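Amphinase-2 (Rana pipiens, PDB 2P7S) cleaves RNA, including ribosomal RNA and short dinucleotides such as CpA and UpA, as a secreted, cytotoxic endonuclease of the pancreatic ribonuclease family. Local coordinates at residues A[14-20]-A[45-51]; A[40-44]-A[81-87]. All coordinates share one frame; numbering follows the deposited sequence.

Contact 1 of 2, residues A[14-20]-A[45-51]; sequences KHITSQS and NTFIHST. With GOL (glycerol), chain E; ACT (acetate ion), chain D; ACT (acetate ion), chain C.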
loop_
_atom_site.group_PDB
_atom_site.type_symbol
_atom_site.label_atom_id
_atom_site.label_comp_id
_atom_site.label_asym_id
_atom_site.label_seq_id
_atom_site.Cartn_x
_atom_site.Cartn_y
_atom_site.Cartn_z
ATOM N N LYS A 14 5.545 3.865 1.192
ATOM C CA LYS A 14 4.648 3.390 2.225
ATOM C C LYS A 14 3.830 2.139 1.892
ATOM O O LYS A 14 3.533 1.348 2.786
ATOM C CB LYS A 14 3.689 4.517 2.625
ATOM C CG LYS A 14 2.840 4.192 3.845
ATOM C CD LYS A 14 1.999 5.381 4.297
ATOM C CE LYS A 14 1.299 5.060 5.608
ATOM N NZ LYS A 14 0.401 6.157 6.039
ATOM N N HIS A 15 3.487 1.946 0.621
ATOM C CA HIS A 15 2.631 0.823 0.241
ATOM C C HIS A 15 3.110 -0.230 -0.736
ATOM O O HIS A 15 2.479 -1.282 -0.842
ATOM C CB HIS A 15 1.307 1.366 -0.300
ATOM C CG HIS A 15 0.542 2.168 0.697
ATOM N ND1 HIS A 15 -0.060 1.596 1.793
ATOM C CD2 HIS A 15 0.303 3.499 0.783
ATOM C CE1 HIS A 15 -0.638 2.539 2.515
ATOM N NE2 HIS A 15 -0.433 3.703 1.925
ATOM N N ILE A 16 4.182 0.024 -1.473
ATOM C CA ILE A 16 4.617 -0.980 -2.429
ATOM C C ILE A 16 5.881 -1.701 -1.988
ATOM O O ILE A 16 6.864 -1.077 -1.584
ATOM C CB ILE A 16 4.822 -0.367 -3.829
ATOM C CG1 ILE A 16 3.549 0.376 -4.254
ATOM C CG2 ILE A 16 5.118 -1.477 -4.835
ATOM C CD1 ILE A 16 3.564 0.899 -5.678
ATOM N N THR A 17 5.844 -3.027 -2.051
ATOM C CA THR A 17 6.999 -3.810 -1.651
ATOM C C THR A 17 7.417 -4.845 -2.684
ATOM O O THR A 17 6.575 -5.463 -3.350
ATOM C CB THR A 17 6.759 -4.536 -0.300
ATOM O OG1 THR A 17 7.962 -5.222 0.077
ATOM C CG2 THR A 17 5.628 -5.548 -0.410
ATOM N N SER A 18 8.732 -5.019 -2.821
ATOM C CA SER A 18 9.282 -5.997 -3.752
ATOM C C SER A 18 9.512 -7.321 -3.011
ATOM O O SER A 18 9.917 -8.318 -3.608
ATOM C CB SER A 18 10.606 -5.493 -4.333
ATOM O OG SER A 18 11.585 -5.332 -3.319
ATOM N N GLN A 19 9.245 -7.326 -1.709
ATOM C CA GLN A 19 9.424 -8.530 -0.891
ATOM C C GLN A 19 8.315 -9.541 -1.160
ATOM O O GLN A 19 7.224 -9.179 -1.585
ATOM C CB GLN A 19 9.389 -8.186 0.601
ATOM C CG GLN A 19 10.448 -7.219 1.107
ATOM C CD GLN A 19 10.203 -6.844 2.569
ATOM O OE1 GLN A 19 10.242 -7.700 3.446
ATOM N NE2 GLN A 19 9.932 -5.565 2.828
ATOM N N SER A 20 8.595 -10.812 -0.902
ATOM C CA SER A 20 7.585 -11.843 -1.093
ATOM C C SER A 20 6.716 -11.847 0.168
ATOM O O SER A 20 7.116 -11.314 1.204
ATOM C CB SER A 20 8.247 -13.213 -1.253
ATOM O OG SER A 20 8.844 -13.634 -0.035
ATOM N N ASN A 45 -1.439 -0.630 8.292
ATOM C CA ASN A 45 -0.981 -0.331 6.933
ATOM C C ASN A 45 -1.050 -1.553 6.032
ATOM O O ASN A 45 -0.838 -2.677 6.485
ATOM C CB ASN A 45 0.454 0.195 6.915
ATOM C CG ASN A 45 0.823 0.802 5.562
ATOM O OD1 ASN A 45 0.225 1.794 5.139
ATOM N ND2 ASN A 45 1.787 0.201 4.875
ATOM N N THR A 46 -1.347 -1.327 4.755
ATOM C CA THR A 46 -1.429 -2.417 3.786
ATOM C C THR A 46 -0.309 -2.285 2.752
ATOM O O THR A 46 -0.058 -1.196 2.223
ATOM C CB THR A 46 -2.802 -2.429 3.070
ATOM O OG1 THR A 46 -3.827 -2.761 4.016
ATOM C CG2 THR A 46 -2.817 -3.460 1.958
ATOM N N PHE A 47 0.377 -3.396 2.497
ATOM C CA PHE A 47 1.474 -3.440 1.540
ATOM C C PHE A 47 1.093 -4.218 0.289
ATOM O O PHE A 47 0.467 -5.272 0.369
ATOM C CB PHE A 47 2.706 -4.077 2.189
ATOM C CG PHE A 47 3.263 -3.279 3.328
ATOM C CD1 PHE A 47 2.790 -3.458 4.623
ATOM C CD2 PHE A 47 4.242 -2.317 3.097
ATOM C CE1 PHE A 47 3.286 -2.684 5.671
ATOM C CE2 PHE A 47 4.744 -1.534 4.139
ATOM C CZ PHE A 47 4.266 -1.717 5.427
ATOM N N ILE A 48 1.501 -3.702 -0.864
ATOM C CA ILE A 48 1.181 -4.320 -2.146
ATOM C C ILE A 48 2.420 -5.023 -2.698
ATOM O O ILE A 48 3.434 -4.382 -2.970
ATOM C CB ILE A 48 0.716 -3.249 -3.168
ATOM C CG1 ILE A 48 -0.349 -2.352 -2.539
ATOM C CG2 ILE A 48 0.165 -3.920 -4.414
ATOM C CD1 ILE A 48 -0.512 -1.013 -3.257
ATOM N N HIS A 49 2.331 -6.341 -2.853
ATOM C CA HIS A 49 3.445 -7.132 -3.365
ATOM C C HIS A 49 3.407 -7.100 -4.885
ATOM O O HIS A 49 2.812 -7.973 -5.530
ATOM C CB HIS A 49 3.326 -8.573 -2.864
ATOM C CG HIS A 49 3.437 -8.696 -1.378
ATOM N ND1 HIS A 49 4.645 -8.850 -0.732
ATOM C CD2 HIS A 49 2.495 -8.628 -0.406
ATOM C CE1 HIS A 49 4.443 -8.870 0.574
ATOM N NE2 HIS A 49 3.148 -8.736 0.798
ATOM N N SER A 50 4.042 -6.088 -5.460
ATOM C CA SER A 50 4.054 -5.933 -6.908
ATOM C C SER A 50 5.068 -4.900 -7.368
ATOM O O SER A 50 5.568 -4.102 -6.570
ATOM C CB SER A 50 2.659 -5.510 -7.390
ATOM O OG SER A 50 2.682 -5.030 -8.726
ATOM N N THR A 51 5.365 -4.928 -8.662
ATOM C CA THR A 51 6.271 -3.963 -9.254
ATOM C C THR A 51 5.397 -2.710 -9.185
ATOM O O THR A 51 4.182 -2.821 -9.018
ATOM C CB THR A 51 6.563 -4.322 -10.714
ATOM O OG1 THR A 51 5.348 -4.749 -11.340
ATOM C CG2 THR A 51 7.586 -5.456 -10.794
HETATM C C1 GOL E . -3.488 2.472 4.394
HETATM O O1 GOL E . -2.926 1.172 4.549
HETATM C C2 GOL E . -2.513 3.546 4.878
HETATM O O2 GOL E . -2.129 3.380 6.247
HETATM C C3 GOL E . -3.138 4.929 4.687
HETATM O O3 GOL E . -2.200 5.915 5.131
HETATM C C ACT D . -0.853 7.307 1.632
HETATM O O ACT D . -1.139 8.339 2.277
HETATM O OXT ACT D . -1.582 6.222 1.457
HETATM C CH3 ACT D . 0.513 7.300 0.961
HETATM C C ACT C . -7.396 -2.314 4.609
HETATM O O ACT C . -8.450 -2.169 3.947
HETATM O OXT ACT C . -6.230 -1.723 4.438
HETATM C CH3 ACT C . -7.463 -3.298 5.766
#

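Contact 2 of 2, residues A[40-44]-A[81-87]; sequences QCKPI and NPIRCKY. With NAG (2-acetamido-2-deoxy-beta-D-glucopyranose), chain B.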
loop_
_atom_site.group_PDB
_atom_site.type_symbol
_atom_site.label_atom_id
_atom_site.label_comp_id
_atom_site.label_asym_id
_atom_site.label_seq_id
_atom_site.Cartn_x
_atom_site.Cartn_y
_atom_site.Cartn_z
ATOM N N GLN A 40 6.975 5.521 12.382
ATOM C CA GLN A 40 7.026 4.090 12.669
ATOM C C GLN A 40 6.010 3.676 13.728
ATOM O O GLN A 40 5.474 4.509 14.457
ATOM C CB GLN A 40 8.424 3.672 13.142
ATOM C CG GLN A 40 9.508 3.732 12.078
ATOM C CD GLN A 40 10.346 4.987 12.167
ATOM O OE1 GLN A 40 11.034 5.216 13.164
ATOM N NE2 GLN A 40 10.296 5.811 11.125
ATOM N N CYS A 41 5.751 2.373 13.796
ATOM C CA CYS A 41 4.820 1.801 14.760
ATOM C C CYS A 41 3.397 2.346 14.642
ATOM O O CYS A 41 2.727 2.576 15.646
ATOM C CB CYS A 41 5.344 2.025 16.185
ATOM S SG CYS A 41 4.417 1.147 17.483
ATOM N N LYS A 42 2.930 2.550 13.417
ATOM C CA LYS A 42 1.575 3.044 13.203
ATOM C C LYS A 42 0.579 1.902 13.410
ATOM O O LYS A 42 0.922 0.729 13.247
ATOM C CB LYS A 42 1.446 3.628 11.792
ATOM C CG LYS A 42 2.207 4.934 11.615
ATOM C CD LYS A 42 1.638 6.015 12.527
ATOM C CE LYS A 42 2.545 7.229 12.598
ATOM N NZ LYS A 42 1.980 8.314 13.458
ATOM N N PRO A 43 -0.673 2.228 13.768
ATOM C CA PRO A 43 -1.697 1.201 13.998
ATOM C C PRO A 43 -2.015 0.249 12.845
ATOM O O PRO A 43 -2.278 -0.938 13.070
ATOM C CB PRO A 43 -2.918 2.019 14.439
ATOM C CG PRO A 43 -2.707 3.331 13.768
ATOM C CD PRO A 43 -1.234 3.578 13.957
ATOM N N ILE A 44 -1.992 0.741 11.612
ATOM C CA ILE A 44 -2.313 -0.138 10.496
ATOM C C ILE A 44 -1.815 0.331 9.132
ATOM O O ILE A 44 -1.758 1.536 8.856
ATOM C CB ILE A 44 -3.844 -0.358 10.418
ATOM C CG1 ILE A 44 -4.182 -1.351 9.303
ATOM C CG2 ILE A 44 -4.551 0.984 10.182
ATOM C CD1 ILE A 44 -5.639 -1.778 9.285
ATOM N N ASN A 81 -3.237 -4.218 14.505
ATOM C CA ASN A 81 -3.359 -4.561 15.918
ATOM C C ASN A 81 -2.034 -4.655 16.665
ATOM O O ASN A 81 -1.748 -5.660 17.325
ATOM C CB ASN A 81 -4.127 -5.876 16.061
ATOM C CG ASN A 81 -5.475 -5.831 15.370
ATOM O OD1 ASN A 81 -5.940 -4.758 14.981
ATOM N ND2 ASN A 81 -6.110 -6.986 15.215
ATOM N N PRO A 82 -1.212 -3.603 16.587
ATOM C CA PRO A 82 0.071 -3.650 17.287
ATOM C C PRO A 82 -0.068 -3.674 18.808
ATOM O O PRO A 82 -1.024 -3.142 19.377
ATOM C CB PRO A 82 0.767 -2.383 16.801
ATOM C CG PRO A 82 -0.391 -1.424 16.648
ATOM C CD PRO A 82 -1.418 -2.287 15.950
ATOM N N ILE A 83 0.899 -4.322 19.443
ATOM C CA ILE A 83 1.002 -4.416 20.892
ATOM C C ILE A 83 2.485 -4.120 21.074
ATOM O O ILE A 83 3.325 -4.952 20.734
ATOM C CB ILE A 83 0.726 -5.842 21.417
ATOM C CG1 ILE A 83 -0.669 -6.314 20.995
ATOM C CG2 ILE A 83 0.858 -5.856 22.941
ATOM C CD1 ILE A 83 -1.804 -5.549 21.628
ATOM N N ARG A 84 2.806 -2.933 21.573
ATOM C CA ARG A 84 4.201 -2.542 21.751
ATOM C C ARG A 84 4.956 -2.669 20.425
ATOM O O ARG A 84 6.083 -3.157 20.371
ATOM C CB ARG A 84 4.863 -3.398 22.835
ATOM C CG ARG A 84 4.458 -2.992 24.247
ATOM C CD ARG A 84 5.138 -3.855 25.294
ATOM N NE ARG A 84 4.664 -5.235 25.251
ATOM C CZ ARG A 84 3.449 -5.622 25.624
ATOM N NH1 ARG A 84 2.574 -4.728 26.075
ATOM N NH2 ARG A 84 3.105 -6.901 25.545
ATOM N N CYS A 85 4.297 -2.221 19.358
ATOM C CA CYS A 85 4.835 -2.228 17.997
ATOM C C CYS A 85 5.087 -3.588 17.349
ATOM O O CYS A 85 5.893 -3.701 16.428
ATOM C CB CYS A 85 6.100 -1.372 17.932
ATOM S SG CYS A 85 5.856 0.290 18.643
ATOM N N LYS A 86 4.400 -4.616 17.837
ATOM C CA LYS A 86 4.491 -5.963 17.274
ATOM C C LYS A 86 3.088 -6.194 16.706
ATOM O O LYS A 86 2.087 -5.976 17.393
ATOM C CB LYS A 86 4.834 -6.983 18.359
ATOM C CG LYS A 86 6.253 -6.842 18.910
ATOM C CD LYS A 86 7.288 -7.237 17.863
ATOM C CE LYS A 86 8.693 -7.284 18.447
ATOM N NZ LYS A 86 9.206 -5.936 18.833
ATOM N N TYR A 87 3.021 -6.649 15.460
ATOM C CA TYR A 87 1.743 -6.798 14.766
ATOM C C TYR A 87 1.175 -8.162 14.413
ATOM O O TYR A 87 1.876 -9.171 14.401
ATOM C CB TYR A 87 1.805 -6.036 13.443
ATOM C CG TYR A 87 2.189 -4.582 13.527
ATOM C CD1 TYR A 87 3.476 -4.192 13.898
ATOM C CD2 TYR A 87 1.263 -3.590 13.205
ATOM C CE1 TYR A 87 3.829 -2.838 13.944
ATOM C CE2 TYR A 87 1.601 -2.250 13.247
ATOM C CZ TYR A 87 2.880 -1.876 13.615
ATOM O OH TYR A 87 3.194 -0.541 13.643
HETATM C C1 NAG B . 5.504 -10.075 14.847
HETATM C C2 NAG B . 5.682 -11.519 14.361
HETATM C C3 NAG B . 4.443 -12.340 14.727
HETATM C C4 NAG B . 4.222 -12.257 16.236
HETATM C C5 NAG B . 4.050 -10.783 16.628
HETATM C C6 NAG B . 3.820 -10.573 18.120
HETATM C C7 NAG B . 6.739 -12.387 12.375
HETATM C C8 NAG B . 6.863 -12.357 10.860
HETATM N N2 NAG B . 5.881 -11.533 12.924
HETATM O O3 NAG B . 4.618 -13.692 14.332
HETATM O O4 NAG B . 3.052 -13.015 16.603
HETATM O O5 NAG B . 5.236 -10.040 16.262
HETATM O O6 NAG B . 4.933 -11.021 18.879
HETATM O O7 NAG B . 7.413 -13.182 13.032
HETATM O O HOH W 1 -4.657 -1.669 14.113
#

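Contact 1 of 2, residues A[14-20]-A[45-51]
His-15 lays its ring against the start of strand 45-49. Its CB and CG both face Thr-46 O, with CB at 3.8 Å. CG lies anti to the carbonyl carbon (chi1 -61°), which swings the ring across to the Thr-46 carbonyl. ND1 donates to Thr-46 O at 2.8 Å. That bond is nearly straight (174°) and lies in the ring and carbonyl planes, which fixes the ring's rotation. CE1 meets glycerol C2 at the ring edge (3.2 Å). NE2 donates to an acetate OXT at 2.8 Å, and CD2 lies beside the same oxygen. Probably the same acetate is also hydrogen-bonded to His-107 ND1. By similarity to other pancreatic ribonucleases, His-15 is the proton acceptor and His-107 the donor, so these bound groups probably mark the active-site cleft. Asn-45 ND2 donates to Lys-14 O at 3.0 Å and also sits over a face of the Phe-47 ring. Beyond the helix end, strand 16-17 pairs in parallel with 45-49. Ile-48 N donates to His-15 O, and Thr-17 N to Ile-48 O (2.9 Å). Thr-17 CG2 makes a CH-pi contact over the His-49 ring. At that ring's edge ND1 donates to Gln-19 O, and NE2 is hydrogen-bonded to Thr-77 OG1.

Contact 2 of 2, residues A[40-44]-A[81-87]
Tyr-87 lays the edge of its ring against the backbone of Cys-41 and Lys-42, where OH donates to Lys-42 O at 2.6 Å. That oxygen is close to the ring plane, and the hydroxyl is tilted from the carbonyl plane. CG lies anti to the carbonyl carbon (chi1 -55°), which brings the ring edge alongside the loop's backbone. Over one ring face sits Pro-82 CB, 3.6 Å above the plane and offset toward the rim. A phenylalanine here would probably keep the packing on Pro-82 but leave Lys-42 O without this donor. Pro-82 also reaches the loop itself, its CD lying 3.3 Å from Pro-43 O. One water accepts from Asn-81 N and donates to Pro-43 O at 2.7 Å, bridging the two backbones. Beside Tyr-87, Cys-41 and Cys-85 are joined through their SG atoms at 2.0 Å, with chi3 -92°. Cys-85 sits in a type I' turn from Ile-83 to Lys-86, which reverses strand 74-83 into 86-101. Lys-86 CB borders the glycan. The disulfide thus ties a beta-hairpin end to the loop before strand 45-49, a loop holding Lys-42, Pro-43 and Ile-44 of the substrate site assigned by similarity in this pancreatic-type ribonuclease.

From the N terminus, helix 6-15 runs into strand 16-17, and contact 1 begins at this junction. The chain then passes through helix 26-29 and loop 40-44 before strand 45-49 returns to close contact 1. Loop 40-44, the first half of contact 2, leads directly into that strand. Its partner, 81-87, comes only after strand 65-69 and most of strand 74-83, so the two closures cross rather than nest. Contact 1 joins the end of the N-terminal helix to the sheet near His-15 and His-107, the histidines assigned to catalysis by similarity. Contact 2 ties the lead-in to strand 45-49 to the far turn of the 74-83/86-101 hairpin. Neighbouring strands 45-49 and 74-83 connect them within one sheet.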